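Local coordinates for protein Abbfa_003403 (Acinetobacter baumannii, PDB 4ZXH) that is a four-domain nonribosomal peptide synthetase that probably activates an amino acid, carries it on a phosphopantetheine arm, condenses it and releases the product, at residues 643-647 and 768-772; 646-651 and 788-792. All coordinates share one frame; numbering follows the deposited sequence.

Both contacts are buried in the adenylation region and both start from helix 641-655, with centres about 6 Å apart. Contact 1 sets its first turns against the loop after strand 756-763, just past the Tyr-Gly-Pro-Thr-Glu motif familiar from adenylation domains; contact 2, one turn further on, sets it against the turn at 788-792. Phe-647 serves both: its ring meets Val-770 with a face and Leu-789 with an edge. The two loops also join each other directly, Leu-789 N lying 2.9 Å from Ser-772 O in a probable hydrogen bond, at the end of the pairing of antiparallel strands 773-777 and 787-788.

Contact 1: residues 643-647 and 768-772; sequences SIINF and TTVWS
Thr-769 OG1 is hydrogen-bonded to the carbonyl oxygen of Gly-818, and the same hydroxyl lies against Ser-643 CB across the contact. The hydroxyl of Ser-643 has a weak bond of its own to Leu-819 O, so the two side chains meet without bonding each other. The methyl of Thr-769, turned anti to its own nitrogen (chi1 -50° for OG1), comes instead within 4.1 Å of Phe-647 CB.

The main apolar element is Phe-647. Val-770 CB stands 3.7 Å from the centroid of its ring and 19° off the normal, which makes this a CH-pi contact over the face, offset toward the rim. The CG1 methyl continues to the far end of the ring, 3.3 Å from CZ, while CG2 lies beside CE2. The same CG1 lies over the rim of one face of the Trp-771 ring, so that Val-770 touches both rings. These groups also touch each other, Phe-647 CE1 lying 3.7 Å from Trp-771 CD1; with planes 55° apart and centroids 5.8 Å apart, the pair is oblique. Trp-771 NE1 is hydrogen-bonded to Gln-715 OE1.

Segment 768-772 follows the adenylation signature motif, and Thr-768 OG1 and Ser-772 OG close it on itself with a 2.9 Å hydrogen bond. Val-770 N makes a weak bond to Asp-672. Around the contact, strand 635-640 touches Ile-644 and Thr-769 through Ile-639, strand 621-627 packs on Ile-644, and Ile-814 of strand 809-816 lies against Thr-768 and Ser-772.

Contact 2: residues 646-651 and 788-792; sequences NFLLSM and PLANT
A type II beta turn, Leu-789 to Thr-792, is held against helix 641-655 by three side-chain hydrogen bonds. Two involve the amide of Asn-646, which the trans first torsion (chi1 180°) carries out to the turn. Its ND2 donates to Ala-790 O at 3.1 Å, the acceptor lying almost exactly in the amide plane. Its OD1 accepts ND2 of Asn-791 at 2.8 Å; the two amides are twisted 51° apart, and the donor is tilted from the carbonyl plane. This pattern, one bond given and one accepted, supports the modelled orientation of the Asn-646 amide.

One helical turn on, Ser-650 OG accepts Ala-790 N at 2.8 Å with a fairly straight N-H...O angle of 162°. Beside these polar bonds Leu-789 supplies the apolar part: its CD2 meets Met-651 CE at 3.4 Å and reaches the edge of the Phe-647 ring near its plane, 3.8 Å from CD1. The bent chain of Met-651 brings CE to both leucine methyls.

Asn-791 is further tied by OD1 to Thr-476 N. Helix 674-679 packs through Leu-676 on Phe-647, Leu-648 and Met-651, and the turn itself links strands 787-788 and 792-797, which belong to different sheets.

Contact 1: residues 643-647 and 768-772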
loop_
_atom_site.group_PDB
_atom_site.type_symbol
_atom_site.label_atom_id
_atom_site.label_comp_id
_atom_site.label_asym_id
_atom_site.label_seq_id
_atom_site.Cartn_x
_atom_site.Cartn_y
_atom_site.Cartn_z
ATOM N N SER A 643 -19.790 -18.950 36.307
ATOM C CA SER A 643 -18.910 -18.332 35.290
ATOM C C SER A 643 -17.707 -17.657 35.928
ATOM O O SER A 643 -16.580 -17.877 35.518
ATOM C CB SER A 643 -19.640 -17.270 34.449
ATOM O OG SER A 643 -20.997 -17.603 34.206
ATOM N N ILE A 644 -17.973 -16.812 36.923
ATOM C CA ILE A 644 -16.946 -16.011 37.567
ATOM C C ILE A 644 -15.834 -16.883 38.120
ATOM O O ILE A 644 -14.665 -16.635 37.854
ATOM C CB ILE A 644 -17.532 -15.149 38.712
ATOM C CG1 ILE A 644 -18.489 -14.116 38.147
ATOM C CG2 ILE A 644 -16.422 -14.437 39.515
ATOM C CD1 ILE A 644 -19.006 -13.192 39.174
ATOM N N ILE A 645 -16.197 -17.909 38.879
ATOM C CA ILE A 645 -15.197 -18.712 39.551
ATOM C C ILE A 645 -14.418 -19.541 38.502
ATOM O O ILE A 645 -13.204 -19.713 38.613
ATOM C CB ILE A 645 -15.845 -19.598 40.672
ATOM C CG1 ILE A 645 -14.774 -20.389 41.427
ATOM C CG2 ILE A 645 -16.976 -20.498 40.143
ATOM C CD1 ILE A 645 -13.884 -19.495 42.267
ATOM N N ASN A 646 -15.106 -20.012 37.464
ATOM C CA ASN A 646 -14.431 -20.629 36.332
ATOM C C ASN A 646 -13.377 -19.709 35.731
ATOM O O ASN A 646 -12.257 -20.127 35.451
ATOM C CB ASN A 646 -15.431 -21.009 35.245
ATOM C CG ASN A 646 -14.762 -21.648 34.045
ATOM O OD1 ASN A 646 -14.325 -22.797 34.091
ATOM N ND2 ASN A 646 -14.639 -20.882 32.974
ATOM N N PHE A 647 -13.752 -18.453 35.524
ATOM C CA PHE A 647 -12.839 -17.462 34.990
ATOM C C PHE A 647 -11.629 -17.242 35.893
ATOM O O PHE A 647 -10.492 -17.342 35.450
ATOM C CB PHE A 647 -13.574 -16.142 34.774
ATOM C CG PHE A 647 -12.660 -14.957 34.609
ATOM C CD1 PHE A 647 -11.923 -14.789 33.448
ATOM C CD2 PHE A 647 -12.552 -14.004 35.613
ATOM C CE1 PHE A 647 -11.097 -13.701 33.294
ATOM C CE2 PHE A 647 -11.722 -12.915 35.464
ATOM C CZ PHE A 647 -10.989 -12.769 34.310
ATOM N N THR A 768 -19.456 -13.410 27.964
ATOM C CA THR A 768 -18.881 -14.724 28.260
ATOM C C THR A 768 -17.916 -14.643 29.428
ATOM O O THR A 768 -17.056 -15.514 29.610
ATOM C CB THR A 768 -18.165 -15.353 27.033
ATOM O OG1 THR A 768 -17.208 -14.435 26.493
ATOM C CG2 THR A 768 -19.175 -15.702 25.956
ATOM N N THR A 769 -18.095 -13.581 30.207
ATOM C CA THR A 769 -17.443 -13.342 31.510
ATOM C C THR A 769 -15.976 -12.910 31.448
ATOM O O THR A 769 -15.069 -13.741 31.451
ATOM C CB THR A 769 -17.545 -14.565 32.420
ATOM O OG1 THR A 769 -18.906 -15.004 32.452
ATOM C CG2 THR A 769 -17.109 -14.218 33.829
ATOM N N VAL A 770 -15.787 -11.586 31.421
ATOM C CA VAL A 770 -14.488 -10.902 31.444
ATOM C C VAL A 770 -13.585 -11.270 30.264
ATOM O O VAL A 770 -13.595 -10.591 29.242
ATOM C CB VAL A 770 -13.721 -11.160 32.757
ATOM C CG1 VAL A 770 -12.552 -10.203 32.839
ATOM C CG2 VAL A 770 -14.634 -10.965 33.975
ATOM N N TRP A 771 -12.798 -12.327 30.399
ATOM C CA TRP A 771 -11.979 -12.780 29.284
ATOM C C TRP A 771 -12.363 -14.212 28.914
ATOM O O TRP A 771 -12.834 -14.975 29.763
ATOM C CB TRP A 771 -10.486 -12.712 29.621
ATOM C CG TRP A 771 -9.958 -11.368 30.145
ATOM C CD1 TRP A 771 -9.297 -11.158 31.327
ATOM C CD2 TRP A 771 -10.015 -10.081 29.487
ATOM N NE1 TRP A 771 -8.947 -9.823 31.446
ATOM C CE2 TRP A 771 -9.385 -9.142 30.341
ATOM C CE3 TRP A 771 -10.550 -9.630 28.271
ATOM C CZ2 TRP A 771 -9.273 -7.783 30.016
ATOM C CZ3 TRP A 771 -10.436 -8.272 27.948
ATOM C CH2 TRP A 771 -9.804 -7.369 28.820
ATOM N N SER A 772 -12.148 -14.574 27.651
ATOM C CA SER A 772 -12.428 -15.927 27.174
ATOM C C SER A 772 -11.228 -16.572 26.471
ATOM O O SER A 772 -11.164 -17.798 26.357
ATOM C CB SER A 772 -13.633 -15.934 26.232
ATOM O OG SER A 772 -14.854 -15.997 26.953
#

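Contact 2: residues 646-651 and 788-792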
loop_
_atom_site.group_PDB
_atom_site.type_symbol
_atom_site.label_atom_id
_atom_site.label_comp_id
_atom_site.label_asym_id
_atom_site.label_seq_id
_atom_site.Cartn_x
_atom_site.Cartn_y
_atom_site.Cartn_z
ATOM N N ASN A 646 -15.106 -20.012 37.464
ATOM C CA ASN A 646 -14.431 -20.629 36.332
ATOM C C ASN A 646 -13.377 -19.709 35.731
ATOM O O ASN A 646 -12.257 -20.127 35.451
ATOM C CB ASN A 646 -15.431 -21.009 35.245
ATOM C CG ASN A 646 -14.762 -21.648 34.045
ATOM O OD1 ASN A 646 -14.325 -22.797 34.091
ATOM N ND2 ASN A 646 -14.639 -20.882 32.974
ATOM N N PHE A 647 -13.752 -18.453 35.524
ATOM C CA PHE A 647 -12.839 -17.462 34.990
ATOM C C PHE A 647 -11.629 -17.242 35.893
ATOM O O PHE A 647 -10.492 -17.342 35.450
ATOM C CB PHE A 647 -13.574 -16.142 34.774
ATOM C CG PHE A 647 -12.660 -14.957 34.609
ATOM C CD1 PHE A 647 -11.923 -14.789 33.448
ATOM C CD2 PHE A 647 -12.552 -14.004 35.613
ATOM C CE1 PHE A 647 -11.097 -13.701 33.294
ATOM C CE2 PHE A 647 -11.722 -12.915 35.464
ATOM C CZ PHE A 647 -10.989 -12.769 34.310
ATOM N N LEU A 648 -11.893 -16.938 37.157
ATOM C CA LEU A 648 -10.853 -16.618 38.123
ATOM C C LEU A 648 -9.842 -17.737 38.269
ATOM O O LEU A 648 -8.634 -17.483 38.240
ATOM C CB LEU A 648 -11.480 -16.291 39.484
ATOM C CG LEU A 648 -12.144 -14.913 39.469
ATOM C CD1 LEU A 648 -12.977 -14.666 40.709
ATOM C CD2 LEU A 648 -11.071 -13.854 39.311
ATOM N N LEU A 649 -10.327 -18.967 38.414
ATOM C CA LEU A 649 -9.432 -20.120 38.545
ATOM C C LEU A 649 -8.599 -20.329 37.285
ATOM O O LEU A 649 -7.415 -20.653 37.355
ATOM C CB LEU A 649 -10.220 -21.390 38.862
ATOM C CG LEU A 649 -10.832 -21.491 40.259
ATOM C CD1 LEU A 649 -11.514 -22.827 40.425
ATOM C CD2 LEU A 649 -9.760 -21.292 41.320
ATOM N N SER A 650 -9.232 -20.142 36.132
ATOM C CA SER A 650 -8.564 -20.287 34.846
ATOM C C SER A 650 -7.443 -19.262 34.743
ATOM O O SER A 650 -6.344 -19.551 34.271
ATOM C CB SER A 650 -9.560 -20.099 33.701
ATOM O OG SER A 650 -9.157 -20.771 32.521
ATOM N N MET A 651 -7.734 -18.058 35.209
ATOM C CA MET A 651 -6.769 -16.982 35.146
ATOM C C MET A 651 -5.608 -17.273 36.077
ATOM O O MET A 651 -4.453 -16.971 35.753
ATOM C CB MET A 651 -7.434 -15.648 35.486
ATOM C CG MET A 651 -8.048 -14.987 34.256
ATOM S SD MET A 651 -6.834 -14.622 32.936
ATOM C CE MET A 651 -7.724 -15.281 31.571
ATOM N N PRO A 788 -7.854 -20.423 24.406
ATOM C CA PRO A 788 -9.132 -20.361 25.138
ATOM C C PRO A 788 -8.977 -20.759 26.603
ATOM O O PRO A 788 -8.206 -21.670 26.912
ATOM C CB PRO A 788 -10.020 -21.387 24.412
ATOM C CG PRO A 788 -9.265 -21.794 23.172
ATOM C CD PRO A 788 -7.818 -21.525 23.431
ATOM N N LEU A 789 -9.713 -20.097 27.487
ATOM C CA LEU A 789 -9.725 -20.441 28.910
ATOM C C LEU A 789 -10.433 -21.769 29.178
ATOM O O LEU A 789 -10.931 -22.412 28.252
ATOM C CB LEU A 789 -10.410 -19.343 29.714
ATOM C CG LEU A 789 -9.567 -18.198 30.243
ATOM C CD1 LEU A 789 -8.835 -17.541 29.107
ATOM C CD2 LEU A 789 -10.495 -17.207 30.913
ATOM N N ALA A 790 -10.504 -22.157 30.453
ATOM C CA ALA A 790 -11.030 -23.469 30.821
ATOM C C ALA A 790 -12.524 -23.561 30.548
ATOM O O ALA A 790 -13.282 -22.652 30.889
ATOM C CB ALA A 790 -10.739 -23.767 32.266
ATOM N N ASN A 791 -12.925 -24.655 29.910
ATOM C CA ASN A 791 -14.321 -24.912 29.584
ATOM C C ASN A 791 -14.896 -23.836 28.672
ATOM O O ASN A 791 -16.054 -23.430 28.791
ATOM C CB ASN A 791 -15.135 -25.044 30.866
ATOM C CG ASN A 791 -14.450 -25.928 31.875
ATOM O OD1 ASN A 791 -14.397 -27.148 31.710
ATOM N ND2 ASN A 791 -13.899 -25.319 32.916
ATOM N N THR A 792 -14.052 -23.380 27.762
ATOM C CA THR A 792 -14.427 -22.399 26.765
ATOM C C THR A 792 -14.138 -23.008 25.394
ATOM O O THR A 792 -13.122 -23.692 25.204
ATOM C CB THR A 792 -13.647 -21.075 26.951
ATOM O OG1 THR A 792 -13.810 -20.586 28.296
ATOM C CG2 THR A 792 -14.141 -20.026 25.966
#